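Local coordinates for hypothetical protein S4005 (Shigella flexneri 2a, PDB 1Z67), which is of unknown function but adopts an all-helical fold containing a homeodomain-like motif, which hints at a possible role in nucleic-acid binding, at residues A[45-50]-A[66-71]; A[52-55]-A[60-63]. All blocks are in the same frame, centred on the assembly; numbering follows the deposited sequence. Where two conformers were deposited one is given.

Interaction 1 of 2, residues A[45-50]-A[66-71]; sequences GGLGAI and GEQLES
Two helix starts of this all-helical fold, described as new and containing a homeodomain motif, face each other here: the turn 45-47 with the first residues of helix 48-55, and the opening turns of helix 66-73. Leu47, at the N-cap position of helix 48-55, reaches across with its branched end. Its CG lies anti to the carbonyl carbon (chi1 -68°) and the chain beyond is extended, which carries CD1 towards the backbone of the other helix, 3.8 Å from Gln68 O. The same methyl meets Leu69, Leu47 CD1 to Leu69 CD2 being 4.1 Å, and the two side chains cross at about a right angle. Leu69 starts out facing away from the 45-50 segment, and only its terminal methyl returns to the contact; Leu96 of helix 89-106 also touches it. The two leucines share Leu42 of helix 35-44 and Val64 as neighbours. Gln68, partly exposed, brings its amide nitrogen near two methyls, NE2 lying 4.2 Å from Leu47 CD2 and 4.3 Å from Ile50 CD1. Within helix 66-73, Ser71 OG donates to Glu67 O (3.2 Å) from the face of the carbonyl opposite that used by Ser71 N. Across the segments the touching groups are mainly methyls, with the Gln68 amide nitrogen and backbone oxygen, and 168 Å² is buried in all, consistent with a contact made mostly by van der Waals packing.

Interaction 2 of 2, residues A[52-55]-A[60-63]; sequences STWL and RNQS
Trp54 and Asn61 cross at about a right angle, the indole and amide planes 69° apart, with Asn61 CB approaching Trp54 CD1 to 3.7 Å. The indole NE1 donates to Gln62 O at 2.9 Å in a nearly straight bond (N-H...O 171°), lying in the carbonyl plane on a lone pair, while the oxygen sits close to the ring plane; this helps to set the rotation of the indole. At the preceding residue, Thr53 OG1 accepts the N-H of Gln62, also at 2.9 Å. With OG1 set between its backbone N and carbonyl carbon (chi1 72°), the hydroxyl also bonds Ile50 O one turn back in the helix, and so links helix to loop. The extended Gln62 side chain passes obliquely by Thr53, its OE1 3.9 Å from Thr53 CG2. A water lies 2.9 Å from Thr53 O and 2.8 Å from Asn61 OD1, within hydrogen-bonding distance of both. Pro101 and Ile104 of helix 89-106 pack on the indole. Together, the N-H and C=O of Gln62 are held by consecutive helix residues, a side-chain-to-backbone docking of an extended interhelical linker against the end of the helix it has just left.

How the interactions relate
Both interactions draw on helix 48-55, interaction 1 at its start and interaction 2 at its last turn, with centres about 12 Å apart. The residues of interaction 2 fall between the two segments of interaction 1 in sequence: the linker first folds back on the helix, then leads into helix 66-73. Interaction 1 is partly buried and relies on apolar methyls; interaction 2 lies at the surface and uses directional hydrogen bonds and a water, although its indole is buried. The two meet where Ile50 CG1 packs 3.7 Å from Gln62 NE2 and Ile50 CD1 lies 3.9 Å from Ser63 O. Val64, touching Leu47, Leu69 and Trp54, connects them further.

Interaction 1 of 2, residues A[45-50]-A[66-71]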
ATOM      1  N   GLY A  45      -7.826 -12.793  -5.038  1.00 22.74           N
ATOM      2  CA  GLY A  45      -6.620 -13.567  -4.821  1.00 22.64           C
ATOM      3  C   GLY A  45      -6.659 -14.367  -3.541  1.00 22.84           C
ATOM      4  O   GLY A  45      -5.621 -14.914  -3.132  1.00 24.08           O
ATOM      5  N   GLY A  46      -7.829 -14.433  -2.908  1.00 22.99           N
ATOM      6  CA  GLY A  46      -8.020 -15.284  -1.741  1.00 23.85           C
ATOM      7  C   GLY A  46      -7.680 -14.659  -0.411  1.00 22.97           C
ATOM      8  O   GLY A  46      -7.689 -15.331   0.603  1.00 24.12           O
ATOM      9  N   LEU A  47      -7.417 -13.345  -0.402  1.00 21.33           N
ATOM     10  CA  LEU A  47      -7.051 -12.642   0.829  1.00 20.58           C
ATOM     11  C   LEU A  47      -8.221 -11.867   1.426  1.00 19.65           C
ATOM     12  O   LEU A  47      -8.017 -10.968   2.258  1.00 18.81           O
ATOM     13  CB  LEU A  47      -5.862 -11.705   0.578  1.00 21.23           C
ATOM     14  CG  LEU A  47      -4.524 -12.393   0.272  1.00 22.43           C
ATOM     15  CD1 LEU A  47      -3.419 -11.360   0.041  1.00 23.56           C
ATOM     16  CD2 LEU A  47      -4.098 -13.362   1.376  1.00 27.05           C
ATOM     17  N   GLY A  48      -9.447 -12.177   0.996  1.00 17.81           N
ATOM     18  CA  GLY A  48     -10.619 -11.476   1.507  1.00 17.42           C
ATOM     19  C   GLY A  48     -10.776 -11.504   3.031  1.00 17.11           C
ATOM     20  O   GLY A  48     -11.183 -10.509   3.637  1.00 18.01           O
ATOM     21  N   ALA A  49     -10.498 -12.662   3.658  1.00 16.55           N
ATOM     22  CA  ALA A  49     -10.647 -12.754   5.118  1.00 17.34           C
ATOM     23  C   ALA A  49      -9.583 -11.889   5.827  1.00 17.25           C
ATOM     24  O   ALA A  49      -9.909 -11.119   6.728  1.00 19.06           O
ATOM     25  CB  ALA A  49     -10.594 -14.204   5.609  1.00 18.75           C
ATOM     26  N   ILE A  50      -8.339 -11.982   5.377  1.00 16.74           N
ATOM     27  CA  ILE A  50      -7.280 -11.109   5.893  1.00 17.46           C
ATOM     28  C   ILE A  50      -7.635  -9.629   5.640  1.00 16.91           C
ATOM     29  O   ILE A  50      -7.567  -8.813   6.582  1.00 17.79           O
ATOM     30  CB  ILE A  50      -5.906 -11.456   5.298  1.00 17.39           C
ATOM     31  CG1 ILE A  50      -5.410 -12.786   5.901  1.00 20.20           C
ATOM     32  CG2 ILE A  50      -4.885 -10.308   5.616  1.00 17.93           C
ATOM     33  CD1 ILE A  50      -4.180 -13.359   5.236  1.00 23.10           C
ATOM     34  N   GLY A  66       4.843 -10.712   2.145  1.00 19.83           N
ATOM     35  CA  GLY A  66       5.145 -10.161   0.821  1.00 19.74           C
ATOM     36  C   GLY A  66       4.784 -11.138  -0.290  1.00 19.26           C
ATOM     37  O   GLY A  66       4.218 -10.761  -1.318  1.00 18.83           O
ATOM     38  N   GLU A  67       5.084 -12.415  -0.082  1.00 19.72           N
ATOM     39  CA  GLU A  67       4.761 -13.439  -1.061  1.00 20.26           C
ATOM     40  C   GLU A  67       3.247 -13.488  -1.296  1.00 20.01           C
ATOM     41  O   GLU A  67       2.805 -13.592  -2.442  1.00 19.71           O
ATOM     42  CB  GLU A  67       5.258 -14.799  -0.534  0.50 20.81           C
ATOM     43  CG  GLU A  67       6.703 -14.796   0.009  0.50 23.76           C
ATOM     44  CD  GLU A  67       6.804 -14.420   1.495  0.50 26.27           C
ATOM     45  OE1 GLU A  67       6.658 -15.330   2.353  0.50 28.91           O
ATOM     46  OE2 GLU A  67       7.056 -13.230   1.807  0.50 24.53           O
ATOM     47  N   GLN A  68       2.463 -13.386  -0.218  1.00 19.89           N
ATOM     48  CA  GLN A  68       0.987 -13.429  -0.329  1.00 19.98           C
ATOM     49  C   GLN A  68       0.507 -12.242  -1.146  1.00 19.97           C
ATOM     50  O   GLN A  68      -0.343 -12.378  -2.026  1.00 20.25           O
ATOM     51  CB  GLN A  68       0.322 -13.450   1.037  1.00 20.28           C
ATOM     52  CG  GLN A  68       0.314 -14.819   1.681  1.00 20.47           C
ATOM     53  CD  GLN A  68      -0.282 -14.800   3.060  1.00 20.98           C
ATOM     54  OE1 GLN A  68       0.104 -13.997   3.909  1.00 22.72           O
ATOM     55  NE2 GLN A  68      -1.200 -15.723   3.311  1.00 25.78           N
ATOM     56  N   LEU A  69       1.100 -11.078  -0.894  1.00 19.51           N
ATOM     57  CA  LEU A  69       0.701  -9.908  -1.662  1.00 19.34           C
ATOM     58  C   LEU A  69       1.147  -9.978  -3.110  1.00 19.25           C
ATOM     59  O   LEU A  69       0.399  -9.552  -4.001  1.00 19.74           O
ATOM     60  CB  LEU A  69       1.242  -8.616  -1.028  1.00 18.44           C
ATOM     61  CG  LEU A  69       0.550  -8.213   0.268  1.00 17.18           C
ATOM     62  CD1 LEU A  69       1.173  -6.870   0.732  1.00 19.51           C
ATOM     63  CD2 LEU A  69      -1.003  -8.091   0.048  1.00 19.12           C
ATOM     64  N   GLU A  70       2.364 -10.433  -3.369  1.00 20.09           N
ATOM     65  CA  GLU A  70       2.769 -10.586  -4.765  1.00 21.08           C
ATOM     66  C   GLU A  70       1.818 -11.558  -5.490  1.00 21.99           C
ATOM     67  O   GLU A  70       1.454 -11.301  -6.633  1.00 21.62           O
ATOM     68  CB  GLU A  70       4.210 -11.047  -4.900  1.00 21.67           C
ATOM     69  CG  GLU A  70       4.744 -10.864  -6.324  1.00 24.82           C
ATOM     70  CD  GLU A  70       6.119 -11.488  -6.568  1.00 28.53           C
ATOM     71  OE1 GLU A  70       6.840 -11.779  -5.580  1.00 29.76           O
ATOM     72  OE2 GLU A  70       6.493 -11.663  -7.751  1.00 28.40           O
ATOM     73  N   SER A  71       1.365 -12.601  -4.784  1.00 21.56           N
ATOM     74  CA  SER A  71       0.429 -13.600  -5.342  1.00 23.30           C
ATOM     75  C   SER A  71      -0.909 -12.961  -5.685  1.00 22.62           C
ATOM     76  O   SER A  71      -1.450 -13.191  -6.752  1.00 24.93           O
ATOM     77  CB  SER A  71       0.238 -14.770  -4.375  1.00 23.51           C
ATOM     78  OG  SER A  71       1.374 -15.620  -4.389  1.00 27.05           O
TER

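Interaction 2 of 2, residues A[52-55]-A[60-63]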
ATOM      1  N   SER A  52     -10.571  -8.351   5.428  1.00 16.30           N
ATOM      2  CA  SER A  52     -11.692  -7.976   6.317  1.00 17.26           C
ATOM      3  C   SER A  52     -11.204  -7.540   7.707  1.00 16.73           C
ATOM      4  O   SER A  52     -11.844  -6.700   8.343  1.00 18.13           O
ATOM      5  CB  SER A  52     -12.726  -9.108   6.426  1.00 17.91           C
ATOM      6  OG  SER A  52     -12.219 -10.162   7.225  1.00 19.98           O
ATOM      7  N   THR A  53     -10.062  -8.071   8.149  1.00 16.94           N
ATOM      8  CA  THR A  53      -9.541  -7.702   9.466  1.00 17.42           C
ATOM      9  C   THR A  53      -8.934  -6.275   9.436  1.00 17.48           C
ATOM     10  O   THR A  53      -8.939  -5.561  10.433  1.00 19.02           O
ATOM     11  CB  THR A  53      -8.465  -8.704   9.984  1.00 16.49           C
ATOM     12  OG1 THR A  53      -7.233  -8.562   9.250  1.00 18.23           O
ATOM     13  CG2 THR A  53      -8.966 -10.159   9.900  1.00 17.79           C
ATOM     14  N   TRP A  54      -8.414  -5.866   8.282  1.00 17.05           N
ATOM     15  CA  TRP A  54      -7.893  -4.489   8.111  1.00 16.96           C
ATOM     16  C   TRP A  54      -9.018  -3.483   8.021  1.00 17.01           C
ATOM     17  O   TRP A  54      -8.927  -2.383   8.606  1.00 18.14           O
ATOM     18  CB  TRP A  54      -7.084  -4.392   6.842  1.00 16.52           C
ATOM     19  CG  TRP A  54      -5.984  -5.427   6.697  1.00 16.04           C
ATOM     20  CD1 TRP A  54      -5.481  -6.246   7.673  1.00 16.72           C
ATOM     21  CD2 TRP A  54      -5.256  -5.733   5.502  1.00 15.06           C
ATOM     22  NE1 TRP A  54      -4.512  -7.055   7.160  1.00 17.58           N
ATOM     23  CE2 TRP A  54      -4.349  -6.771   5.825  1.00 15.38           C
ATOM     24  CE3 TRP A  54      -5.304  -5.242   4.178  1.00 14.09           C
ATOM     25  CZ2 TRP A  54      -3.466  -7.319   4.862  1.00 16.49           C
ATOM     26  CZ3 TRP A  54      -4.440  -5.765   3.228  1.00 15.02           C
ATOM     27  CH2 TRP A  54      -3.550  -6.815   3.564  1.00 16.42           C
ATOM     28  N   LEU A  55     -10.103  -3.866   7.341  1.00 17.07           N
ATOM     29  CA  LEU A  55     -11.259  -2.972   7.180  1.00 18.04           C
ATOM     30  C   LEU A  55     -12.027  -2.749   8.503  1.00 19.23           C
ATOM     31  O   LEU A  55     -12.611  -1.684   8.732  1.00 19.73           O
ATOM     32  CB  LEU A  55     -12.209  -3.552   6.113  1.00 17.03           C
ATOM     33  CG  LEU A  55     -11.606  -3.531   4.700  1.00 16.15           C
ATOM     34  CD1 LEU A  55     -12.559  -4.280   3.760  1.00 17.06           C
ATOM     35  CD2 LEU A  55     -11.398  -2.079   4.203  1.00 16.34           C
ATOM     36  N   ARG A  60      -7.890  -6.180  15.227  1.00 28.79           N
ATOM     37  CA  ARG A  60      -6.490  -5.930  14.901  1.00 28.25           C
ATOM     38  C   ARG A  60      -6.186  -6.451  13.497  1.00 27.34           C
ATOM     39  O   ARG A  60      -6.762  -7.455  13.062  1.00 26.76           O
ATOM     40  CB  ARG A  60      -5.555  -6.595  15.930  1.00 29.03           C
ATOM     41  CG  ARG A  60      -5.330  -5.779  17.203  1.00 31.34           C
ATOM     42  CD  ARG A  60      -4.295  -6.432  18.143  1.00 35.83           C
ATOM     43  NE  ARG A  60      -2.931  -6.033  17.782  1.00 38.72           N
ATOM     44  CZ  ARG A  60      -2.184  -5.146  18.444  1.00 38.80           C
ATOM     45  NH1 ARG A  60      -2.639  -4.572  19.560  1.00 39.55           N
ATOM     46  NH2 ARG A  60      -0.959  -4.854  18.002  1.00 38.86           N
ATOM     47  N   ASN A  61      -5.296  -5.764  12.793  1.00 25.69           N
ATOM     48  CA  ASN A  61      -4.904  -6.188  11.444  1.00 24.83           C
ATOM     49  C   ASN A  61      -4.214  -7.537  11.463  1.00 24.87           C
ATOM     50  O   ASN A  61      -3.185  -7.676  12.135  1.00 25.42           O
ATOM     51  CB  ASN A  61      -3.917  -5.207  10.803  1.00 24.35           C
ATOM     52  CG  ASN A  61      -4.493  -3.837  10.555  1.00 22.24           C
ATOM     53  OD1 ASN A  61      -5.710  -3.632  10.522  1.00 20.83           O
ATOM     54  ND2 ASN A  61      -3.600  -2.870  10.381  1.00 24.93           N
ATOM     55  N   GLN A  62      -4.754  -8.518  10.727  1.00 24.52           N
ATOM     56  CA  GLN A  62      -4.054  -9.789  10.480  1.00 24.56           C
ATOM     57  C   GLN A  62      -2.809  -9.609   9.596  1.00 24.27           C
ATOM     58  O   GLN A  62      -2.826  -8.867   8.619  1.00 23.50           O
ATOM     59  CB  GLN A  62      -4.988 -10.836   9.875  1.00 24.98           C
ATOM     60  CG  GLN A  62      -4.361 -12.250   9.808  1.00 27.28           C
ATOM     61  CD  GLN A  62      -5.384 -13.370   9.542  1.00 30.26           C
ATOM     62  OE1 GLN A  62      -6.586 -13.197   9.753  1.00 33.89           O
ATOM     63  NE2 GLN A  62      -4.900 -14.518   9.079  1.00 30.18           N
ATOM     64  N   SER A  63      -1.714 -10.274   9.956  1.00 23.82           N
ATOM     65  CA  SER A  63      -0.479 -10.190   9.177  1.00 23.43           C
ATOM     66  C   SER A  63      -0.652 -10.816   7.785  1.00 22.79           C
ATOM     67  O   SER A  63      -1.516 -11.667   7.580  1.00 23.34           O
ATOM     68  CB  SER A  63       0.643 -10.914   9.936  0.50 23.98           C
ATOM     69  OG  SER A  63       1.781 -11.146   9.123  0.50 24.85           O
TER
HETATM   70  O   HOH W   1      -8.215  -3.041  11.606  1.00 25.09           O